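PDB 4RLR: cytochrome c, 1 heme-binding site from Geobacter sulfurreducens, which probably carries electrons through a single covalently attached heme and is linked to the uptake of electrons from an electrode. Local coordinates for residues Thr63-Leu66 / Met67-Leu70; Gly82-Tyr85 / Arg86-Gly89. One frame throughout, in Å; residues are numbered along the deposited sequence.

Contact 1 is the short helix 65-70 with the two residues that lead into it, and contact 2 is a turn later in the loop between helix 65-70 and helix 92-106. They come in series along the chain, their centres about 11 Å apart. Both border the same heme: contact 1 reaches one of its propionates with Arg69, and contact 2 supplies the iron ligand Met84. The two meet directly, Arg69 O lying 3.0 Å from Met84 N in a probable hydrogen bond, while Leu70 packs against Met84 and Tyr85. Helix 92-106 packs against both, and together they form part of the methionine side of the heme, though eleven residues separate them along the chain.

Contact 1 of 2, residues Thr63-Leu66 / Met67-Leu70; sequences TGAL and MRRL. With HEM (protoporphyrin IX containing Fe), chain B.
Arg68 folds its guanidinium back over the start of its own helix, one face lying on the backbone of Gly64 and Ala65. Its edge meets Thr63 end-on: NH1 and NH2 both point to Thr63 O, NH1 at 3.1 Å in the carbonyl plane on a lone pair, NH2 at 3.3 Å and tilted from that plane. A bend at chi3 (-73°) turns the chain back to reach it. Outside the helix, NH1 also donates to Leu111 O. Shortened to an alanine, this position would probably leave Thr63 O and Leu111 O without their guanidinium donors and uncover the backbone beneath. Gly64 is the N-cap; its positive phi suits glycine, and a side chain there would run into Arg68 NH1. Its carbonyl receives Arg68 N at 2.8 Å, in the first of three successive i to i+4 bonds. Met67 bends so that CE comes to 3.8 Å from Gly64 CA. On the heme side, Leu66 and Leu70 lie side by side, CD1 to CD1 at 3.9 Å, and both reach the methyl CMB. Arg69 lays one guanidinium face over CAA of one heme propionate arm and its edge against the second propionate, whose O1D takes NH1 at 3.0 Å and NH2 at 3.1 Å. Two donors on one carboxylate oxygen probably offset part of the propionate's charge and help fix its rotation, while the leucines give methyl CMB an apolar neighbourhood.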
# COMPACT_ATOMS: atom_id res chain seq x y z
N THR A 63 -8.66 -1.94 5.73
CA THR A 63 -9.13 -2.19 4.37
C THR A 63 -9.14 -0.94 3.50
O THR A 63 -9.47 0.15 3.95
CB THR A 63 -10.50 -2.94 4.31
OG1 THR A 63 -11.42 -2.27 3.45
CG2 THR A 63 -11.09 -3.06 5.58
N GLY A 64 -8.73 -1.15 2.26
CA GLY A 64 -8.61 -0.07 1.29
C GLY A 64 -7.45 0.93 1.41
O GLY A 64 -7.30 1.77 0.53
N ALA A 65 -6.63 0.86 2.46
CA ALA A 65 -5.62 1.92 2.68
C ALA A 65 -4.57 2.01 1.57
O ALA A 65 -4.22 3.11 1.12
CB ALA A 65 -4.94 1.77 4.05
N LEU A 66 -4.07 0.86 1.12
CA LEU A 66 -3.06 0.85 0.07
C LEU A 66 -3.66 1.41 -1.20
O LEU A 66 -2.98 2.15 -1.96
CB LEU A 66 -2.58 -0.57 -0.16
CG LEU A 66 -1.52 -0.78 -1.22
CD1 LEU A 66 -0.26 -0.05 -0.84
CD2 LEU A 66 -1.27 -2.26 -1.40
N MET A 67 -4.92 1.07 -1.45
CA MET A 67 -5.64 1.56 -2.62
C MET A 67 -5.85 3.07 -2.53
O MET A 67 -5.56 3.80 -3.49
CB MET A 67 -6.95 0.79 -2.84
CG MET A 67 -6.76 -0.72 -3.11
SD MET A 67 -6.36 -1.69 -1.59
CE MET A 67 -7.83 -2.70 -1.40
N ARG A 68 -6.28 3.56 -1.37
CA ARG A 68 -6.45 5.00 -1.15
C ARG A 68 -5.13 5.78 -1.30
O ARG A 68 -5.12 6.86 -1.89
CB ARG A 68 -7.03 5.28 0.22
CG ARG A 68 -8.50 4.82 0.38
CD ARG A 68 -9.10 5.45 1.59
NE ARG A 68 -8.58 4.86 2.81
CZ ARG A 68 -8.93 3.66 3.27
NH1 ARG A 68 -9.80 2.90 2.59
NH2 ARG A 68 -8.40 3.21 4.40
N ARG A 69 -4.03 5.26 -0.77
CA ARG A 69 -2.83 6.06 -0.71
C ARG A 69 -2.11 6.04 -2.05
O ARG A 69 -1.46 7.03 -2.42
CB ARG A 69 -1.91 5.61 0.42
CG ARG A 69 -2.49 5.76 1.84
CD ARG A 69 -3.28 7.06 2.04
NE ARG A 69 -3.64 7.27 3.45
CZ ARG A 69 -2.81 7.73 4.38
NH1 ARG A 69 -1.53 8.00 4.08
NH2 ARG A 69 -3.22 7.89 5.62
N LEU A 70 -2.23 4.93 -2.79
CA LEU A 70 -1.62 4.86 -4.12
C LEU A 70 -2.50 5.43 -5.28
O LEU A 70 -2.03 5.52 -6.44
CB LEU A 70 -1.15 3.45 -4.44
CG LEU A 70 0.05 2.92 -3.65
CD1 LEU A 70 0.51 1.63 -4.28
CD2 LEU A 70 1.19 3.94 -3.55
CHA HEM B . 1.71 6.06 5.25
CHB HEM B . 2.11 3.09 1.45
CHC HEM B . 6.26 5.32 0.42
CHD HEM B . 6.17 7.83 4.49
C1A HEM B . 1.44 5.14 4.25
C2A HEM B . 0.20 4.43 4.13
C3A HEM B . 0.30 3.60 3.09
C4A HEM B . 1.61 3.77 2.52
CMA HEM B . -0.76 2.62 2.57
CAA HEM B . -1.00 4.63 5.07
CBA HEM B . -1.00 3.70 6.28
CGA HEM B . -2.32 3.91 7.01
O1A HEM B . -3.36 3.35 6.62
O2A HEM B . -2.33 4.66 7.99
C1B HEM B . 3.30 3.44 0.85
C2B HEM B . 3.78 2.88 -0.37
C3B HEM B . 4.93 3.49 -0.67
C4B HEM B . 5.18 4.47 0.36
CMB HEM B . 3.04 1.74 -1.07
CAB HEM B . 5.83 3.27 -1.88
CBB HEM B . 5.24 3.26 -3.10
C1C HEM B . 6.60 6.15 1.45
C2C HEM B . 7.83 6.91 1.49
C3C HEM B . 7.82 7.61 2.64
C4C HEM B . 6.57 7.32 3.31
CMC HEM B . 8.92 6.82 0.41
CAC HEM B . 8.87 8.62 3.20
CBC HEM B . 9.58 9.42 2.38
C1D HEM B . 4.97 7.55 5.09
C2D HEM B . 4.59 8.07 6.37
C3D HEM B . 3.20 7.51 6.62
C4D HEM B . 2.89 6.72 5.45
CMD HEM B . 5.46 8.97 7.28
CAD HEM B . 2.31 7.74 7.85
CBD HEM B . 1.68 9.13 7.81
CGD HEM B . 0.63 9.13 6.73
O1D HEM B . -0.41 8.43 6.83
O2D HEM B . 0.84 9.84 5.74
NA HEM B . 2.28 4.74 3.24
NB HEM B . 4.16 4.42 1.26
NC HEM B . 5.84 6.44 2.56
ND HEM B . 3.95 6.76 4.57
FE HEM B . 4.09 5.52 2.86

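Contact 2 of 2, residues Gly82-Tyr85 / Arg86-Gly89. With ZN (zinc ion), chain E; HEM (protoporphyrin IX containing Fe), chain B.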
# COMPACT_ATOMS: atom_id res chain seq x y z
N GLY A 82 -3.77 9.93 -3.93
CA GLY A 82 -3.37 9.55 -2.59
C GLY A 82 -1.95 10.06 -2.28
O GLY A 82 -1.12 10.23 -3.18
N ASN A 83 -1.65 10.26 -1.01
CA ASN A 83 -0.40 10.90 -0.64
C ASN A 83 0.85 10.00 -0.76
O ASN A 83 1.94 10.43 -0.45
CB ASN A 83 -0.53 11.53 0.76
CG ASN A 83 -0.39 10.51 1.88
OD1 ASN A 83 -0.61 9.30 1.68
ND2 ASN A 83 -0.04 10.98 3.08
N MET A 84 0.69 8.77 -1.24
CA MET A 84 1.86 7.92 -1.51
C MET A 84 2.09 7.66 -2.99
O MET A 84 3.11 7.06 -3.37
CB MET A 84 1.75 6.59 -0.76
CG MET A 84 1.72 6.74 0.77
SD MET A 84 3.28 7.23 1.53
CE MET A 84 2.75 8.58 2.58
N TYR A 85 1.16 8.12 -3.83
CA TYR A 85 1.27 7.92 -5.27
C TYR A 85 2.59 8.48 -5.83
O TYR A 85 3.14 7.92 -6.74
CB TYR A 85 0.08 8.58 -5.98
CG TYR A 85 0.14 8.56 -7.50
CD1 TYR A 85 0.05 7.38 -8.20
CD2 TYR A 85 0.27 9.73 -8.22
CE1 TYR A 85 0.12 7.36 -9.60
CE2 TYR A 85 0.35 9.72 -9.60
CZ TYR A 85 0.26 8.54 -10.28
OH TYR A 85 0.32 8.53 -11.66
N ARG A 86 3.08 9.57 -5.25
CA ARG A 86 4.28 10.24 -5.74
C ARG A 86 5.48 9.32 -5.67
O ARG A 86 6.43 9.43 -6.49
CB ARG A 86 4.57 11.55 -4.98
CG ARG A 86 4.95 11.44 -3.51
CD ARG A 86 4.99 12.85 -2.87
NE ARG A 86 5.51 12.86 -1.50
CZ ARG A 86 6.79 13.00 -1.16
NH1 ARG A 86 7.72 13.16 -2.09
NH2 ARG A 86 7.16 12.97 0.13
N HIS A 87 5.46 8.42 -4.69
CA HIS A 87 6.56 7.51 -4.49
C HIS A 87 6.66 6.42 -5.53
O HIS A 87 7.63 5.69 -5.54
CB HIS A 87 6.49 6.93 -3.07
CG HIS A 87 6.66 7.97 -2.03
ND1 HIS A 87 7.76 8.79 -2.01
CD2 HIS A 87 5.83 8.42 -1.06
CE1 HIS A 87 7.64 9.66 -1.04
NE2 HIS A 87 6.47 9.47 -0.45
N LEU A 88 5.65 6.32 -6.39
CA LEU A 88 5.63 5.26 -7.40
C LEU A 88 6.56 5.52 -8.59
O LEU A 88 6.77 4.62 -9.45
CB LEU A 88 4.19 4.98 -7.88
CG LEU A 88 3.28 4.20 -6.91
CD1 LEU A 88 1.83 4.19 -7.40
CD2 LEU A 88 3.80 2.74 -6.65
N GLY A 89 7.14 6.71 -8.66
CA GLY A 89 8.08 6.99 -9.72
C GLY A 89 8.44 8.46 -9.81
O GLY A 89 7.74 9.30 -9.26
ZN ZN E . 9.64 8.58 -2.82
CHA HEM B . 1.71 6.06 5.25
CHB HEM B . 2.11 3.09 1.45
CHC HEM B . 6.26 5.32 0.42
CHD HEM B . 6.17 7.83 4.49
C1A HEM B . 1.44 5.14 4.25
C2A HEM B . 0.20 4.43 4.13
C3A HEM B . 0.30 3.60 3.09
C4A HEM B . 1.61 3.77 2.52
CMA HEM B . -0.76 2.62 2.57
CAA HEM B . -1.00 4.63 5.07
CBA HEM B . -1.00 3.70 6.28
CGA HEM B . -2.32 3.91 7.01
O1A HEM B . -3.36 3.35 6.62
O2A HEM B . -2.33 4.66 7.99
C1B HEM B . 3.30 3.44 0.85
C2B HEM B . 3.78 2.88 -0.37
C3B HEM B . 4.93 3.49 -0.67
C4B HEM B . 5.18 4.47 0.36
CMB HEM B . 3.04 1.74 -1.07
CAB HEM B . 5.83 3.27 -1.88
CBB HEM B . 5.24 3.26 -3.10
C1C HEM B . 6.60 6.15 1.45
C2C HEM B . 7.83 6.91 1.49
C3C HEM B . 7.82 7.61 2.64
C4C HEM B . 6.57 7.32 3.31
CMC HEM B . 8.92 6.82 0.41
CAC HEM B . 8.87 8.62 3.20
CBC HEM B . 9.58 9.42 2.38
C1D HEM B . 4.97 7.55 5.09
C2D HEM B . 4.59 8.07 6.37
C3D HEM B . 3.20 7.51 6.62
C4D HEM B . 2.89 6.72 5.45
CMD HEM B . 5.46 8.97 7.28
CAD HEM B . 2.31 7.74 7.85
CBD HEM B . 1.68 9.13 7.81
CGD HEM B . 0.63 9.13 6.73
O1D HEM B . -0.41 8.43 6.83
O2D HEM B . 0.84 9.84 5.74
NA HEM B . 2.28 4.74 3.24
NB HEM B . 4.16 4.42 1.26
NC HEM B . 5.84 6.44 2.56
ND HEM B . 3.95 6.76 4.57
FE HEM B . 4.09 5.52 2.86
O HOH W 1 1.30 11.53 -3.85
O HOH W 2 3.38 12.36 0.86
O HOH W 3 9.76 6.60 -3.43
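Met84 and His87 touch, Met84 SD 3.8 Å from His87 CD2, and each binds a metal. Met84 SD binds the heme iron at 2.3 Å, with His21 as the other axial ligand; chi1 (-62°) and the bend at chi2 (-72°) bring the sulfur to the metal. The same sulfur stands at the edge of the His87 imidazole, a sulfur-aromatic contact. His87 ND1 binds a zinc ion at 2.1 Å, whose shell includes a water. The imidazole is sandwiched between carbons: the heme methyl CMC sits 3.3 Å above the centre of one face, while Arg86 CG lies over the opposite face. His87 CE1 in turn lies over the centre of the Arg86 guanidinium.

Hydrogen bonds hold the backbone coiled. His87 N donates to Met84 O and Leu88 N to Tyr85 O, the i to i+3 bonds of a 3-10 turn. One water bridges Gly82 O to Arg86 N; a second accepts from Arg86 NE and donates to Asn83 O. Asn83 ND2 gives a hydrogen bond to heme O2D at 3.0 Å, and its OD1 takes a weak one from Arg69.

Among apolar contacts, Tyr85 and Leu88 cross at about a right angle, CD1 to CD1 at 3.7 Å, beside Leu99 of helix 92-106; the tyrosine hydroxyl is hydrogen-bonded to Glu92 and Gln96. A type I beta turn, Gly82 to Tyr85, runs into the 3-10 turn and presents the axial methionine, making this the sixth-ligand loop of a His/Met-ligated c-type cytochrome.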